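Long-range contact in cell wall binding protein cwp8 (Peptoclostridium difficile, PDB 5J6Q), which probably anchors to the bacterial cell wall through its three CWB2 modules as a component of the S-layer: residues 287-292 with 571-576. Sequence-based numbering, arbitrary orientation.
Sequences EVLSGD and KLVQIG. With SO4 (sulfate ion), chain H.
The carboxylate of Glu287 takes the ammonium of Lys571 on one face: NZ lies 2.8 Å from OE1, 54° out of the carboxylate plane, in a hydrogen-bonded salt bridge. Its other oxygen, OE2, accepts a hydrogen bond from Leu284 N, while Lys571 NZ is shared, with a second salt bridge to Glu283 and a 3.0 Å hydrogen bond to O3 of a sulfate, probably from the crystallisation liquor, that Lys515 and Tyr517 also hold. The amide of Gln574 is fixed at both ends: CG anti to the backbone N (chi1 168°) begins an extended chain that carries the amide to where NE2 donates almost in its own plane to Gly576 O (3.0 Å) and OE1 accepts from Arg200. CG1 of Val288 lies 4.2 Å from NE2. Between these groups, strands 286-289 and 572-575 pair in parallel, their axes at 26°, as edge strand and inner neighbour of a four-stranded parallel sheet. The pairing joins the start of the first CWB2 sequence repeat to the last, so segments 279 residues apart in sequence lie side by side in one sheet, consistent with the toprim-like fold of the CWB2 module. Glu287 and Leu289, flanking Val288, each turn N and O to the other strand: Glu287 N donates to Leu572 O and Glu287 O accepts from Gln574 N (2.7 Å); Leu289 N donates to Gln574 O and Leu289 O accepts from Gly576 N. On the face bearing Glu287, CD1 of Leu289 touches Val573 CG1 and Ile575 CD1, each at 4.0 Å. Beyond the strand ends, Ser290 CB rests 3.5 Å from Gly576 CA, while its OG is hydrogen-bonded to Glu577.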
ATOM      1  N   GLU A 287       4.671  -8.828   7.700  1.00 35.93           N
ATOM      2  CA  GLU A 287       5.686  -8.381   6.709  1.00 40.16           C
ATOM      3  C   GLU A 287       5.891  -9.545   5.658  1.00 34.64           C
ATOM      4  O   GLU A 287       5.839 -10.719   6.062  1.00 31.27           O
ATOM      5  CB  GLU A 287       7.054  -8.065   7.407  1.00 34.75           C
ATOM      6  CG  GLU A 287       7.161  -6.561   7.734  1.00 50.69           C
ATOM      7  CD  GLU A 287       8.365  -6.164   8.635  1.00 62.48           C
ATOM      8  OE1 GLU A 287       9.380  -6.859   8.612  1.00 60.93           O
ATOM      9  OE2 GLU A 287       8.278  -5.115   9.366  1.00 63.26           O
ATOM     10  N   VAL A 288       6.057  -9.203   4.381  1.00 33.42           N
ATOM     11  CA  VAL A 288       6.352 -10.135   3.299  1.00 32.53           C
ATOM     12  C   VAL A 288       7.838  -9.823   2.823  1.00 36.62           C
ATOM     13  O   VAL A 288       8.229  -8.657   2.557  1.00 35.21           O
ATOM     14  CB  VAL A 288       5.330  -9.908   2.159  1.00 34.54           C
ATOM     15  CG1 VAL A 288       5.546 -10.896   1.001  1.00 27.33           C
ATOM     16  CG2 VAL A 288       3.934 -10.034   2.709  1.00 33.00           C
ATOM     17  N   LEU A 289       8.673 -10.863   2.774  1.00 32.48           N
ATOM     18  CA  LEU A 289      10.011 -10.759   2.264  1.00 24.71           C
ATOM     19  C   LEU A 289       9.917 -11.565   0.880  1.00 28.20           C
ATOM     20  O   LEU A 289       9.938 -12.755   0.993  1.00 28.39           O
ATOM     21  CB  LEU A 289      11.081 -11.494   3.137  1.00 24.89           C
ATOM     22  CG  LEU A 289      11.358 -10.724   4.537  1.00 37.07           C
ATOM     23  CD1 LEU A 289      12.318 -11.529   5.192  1.00 23.18           C
ATOM     24  CD2 LEU A 289      11.783  -9.219   4.294  1.00 26.98           C
ATOM     25  N   SER A 290       9.833 -10.933  -0.305  1.00 30.96           N
ATOM     26  CA  SER A 290       9.799 -11.725  -1.506  1.00 32.26           C
ATOM     27  C   SER A 290      10.116 -10.933  -2.699  1.00 34.79           C
ATOM     28  O   SER A 290      10.173  -9.721  -2.601  1.00 35.21           O
ATOM     29  CB  SER A 290       8.410 -12.278  -1.698  1.00 29.62           C
ATOM     30  OG  SER A 290       7.616 -11.129  -1.850  1.00 39.30           O
ATOM     31  N   GLY A 291      10.274 -11.654  -3.915  1.00 34.20           N
ATOM     32  CA  GLY A 291      10.506 -10.964  -5.155  1.00 39.59           C
ATOM     33  C   GLY A 291       9.750 -11.768  -6.195  1.00 47.35           C
ATOM     34  O   GLY A 291       8.947 -12.703  -5.844  1.00 43.48           O
ATOM     35  N   ASP A 292      10.043 -11.442  -7.456  1.00 44.27           N
ATOM     36  CA  ASP A 292       9.382 -12.070  -8.602  1.00 48.25           C
ATOM     37  C   ASP A 292       9.901 -13.471  -8.836  1.00 49.23           C
ATOM     38  O   ASP A 292       9.321 -14.216  -9.669  1.00 50.72           O
ATOM     39  CB  ASP A 292       9.574 -11.193  -9.878  1.00 51.73           C
ATOM     40  CG  ASP A 292      11.031 -10.772 -10.081  1.00 59.84           C
ATOM     41  OD1 ASP A 292      11.907 -11.640 -10.036  1.00 65.95           O
ATOM     42  OD2 ASP A 292      11.280  -9.576 -10.294  1.00 66.62           O
ATOM     43  N   LYS A 571       4.688 -10.923  15.563  1.00 45.83           N
ATOM     44  CA  LYS A 571       5.052 -10.620  14.181  1.00 38.75           C
ATOM     45  C   LYS A 571       4.925 -11.886  13.305  1.00 35.99           C
ATOM     46  O   LYS A 571       5.403 -12.995  13.697  1.00 36.68           O
ATOM     47  CB  LYS A 571       6.536 -10.094  14.133  1.00 36.65           C
ATOM     48  CG  LYS A 571       6.847  -9.298  12.862  1.00 38.56           C
ATOM     49  CD  LYS A 571       8.322  -9.028  12.675  1.00 38.87           C
ATOM     50  CE  LYS A 571       8.454  -7.920  11.645  1.00 40.13           C
ATOM     51  NZ  LYS A 571       9.856  -7.655  11.207  1.00 37.49           N
ATOM     52  N   LEU A 572       4.301 -11.770  12.193  1.00 31.78           N
ATOM     53  CA  LEU A 572       4.210 -12.895  11.214  1.00 30.27           C
ATOM     54  C   LEU A 572       4.992 -12.434   9.975  1.00 32.01           C
ATOM     55  O   LEU A 572       4.682 -11.394   9.418  1.00 34.32           O
ATOM     56  CB  LEU A 572       2.750 -13.134  10.966  1.00 33.82           C
ATOM     57  CG  LEU A 572       2.381 -14.207   9.959  1.00 33.40           C
ATOM     58  CD1 LEU A 572       3.172 -15.545  10.159  1.00 37.83           C
ATOM     59  CD2 LEU A 572       0.902 -14.375  10.156  1.00 42.17           C
ATOM     60  N   VAL A 573       6.081 -13.117   9.609  1.00 33.79           N
ATOM     61  CA  VAL A 573       6.861 -12.714   8.428  1.00 34.93           C
ATOM     62  C   VAL A 573       6.566 -13.756   7.316  1.00 37.99           C
ATOM     63  O   VAL A 573       6.927 -14.909   7.507  1.00 44.16           O
ATOM     64  CB  VAL A 573       8.364 -12.717   8.737  1.00 32.36           C
ATOM     65  CG1 VAL A 573       9.195 -12.331   7.533  1.00 26.18           C
ATOM     66  CG2 VAL A 573       8.690 -11.795   9.939  1.00 31.78           C
ATOM     67  N   GLN A 574       5.929 -13.407   6.210  1.00 34.02           N
ATOM     68  CA  GLN A 574       5.759 -14.368   5.066  1.00 26.29           C
ATOM     69  C   GLN A 574       7.003 -14.380   4.123  1.00 26.04           C
ATOM     70  O   GLN A 574       7.379 -13.320   3.668  1.00 29.47           O
ATOM     71  CB  GLN A 574       4.550 -13.931   4.162  1.00 29.09           C
ATOM     72  CG  GLN A 574       4.510 -14.705   2.820  1.00 26.38           C
ATOM     73  CD  GLN A 574       3.169 -14.495   2.171  1.00 35.32           C
ATOM     74  OE1 GLN A 574       2.163 -14.338   2.856  1.00 33.43           O
ATOM     75  NE2 GLN A 574       3.157 -14.315   0.850  1.00 27.75           N
ATOM     76  N   ILE A 575       7.608 -15.514   3.796  1.00 25.14           N
ATOM     77  CA  ILE A 575       8.702 -15.559   2.837  1.00 26.27           C
ATOM     78  C   ILE A 575       8.115 -15.949   1.434  1.00 30.58           C
ATOM     79  O   ILE A 575       7.460 -17.026   1.367  1.00 30.03           O
ATOM     80  CB  ILE A 575       9.759 -16.686   3.154  1.00 25.85           C
ATOM     81  CG1 ILE A 575      10.278 -16.557   4.666  1.00 30.60           C
ATOM     82  CG2 ILE A 575      11.019 -16.575   2.185  1.00 20.36           C
ATOM     83  CD1 ILE A 575      10.701 -15.161   4.872  1.00 22.40           C
ATOM     84  N   GLY A 576       8.390 -15.168   0.341  1.00 30.31           N
ATOM     85  CA  GLY A 576       7.873 -15.632  -0.978  1.00 35.53           C
ATOM     86  C   GLY A 576       6.458 -15.197  -1.239  1.00 34.59           C
ATOM     87  O   GLY A 576       5.830 -14.494  -0.414  1.00 37.92           O
TER
HETATM   88  S   SO4 H 707      11.967 -10.502   9.838  1.00 75.60           S
HETATM   89  O1  SO4 H 707      11.607 -11.783   9.213  1.00 77.70           O
HETATM   90  O2  SO4 H 707      11.508  -9.335   8.860  1.00 69.86           O
HETATM   91  O3  SO4 H 707      11.397 -10.207  11.192  1.00 71.55           O
HETATM   92  O4  SO4 H 707      13.381 -10.801   9.900  1.00 75.77           O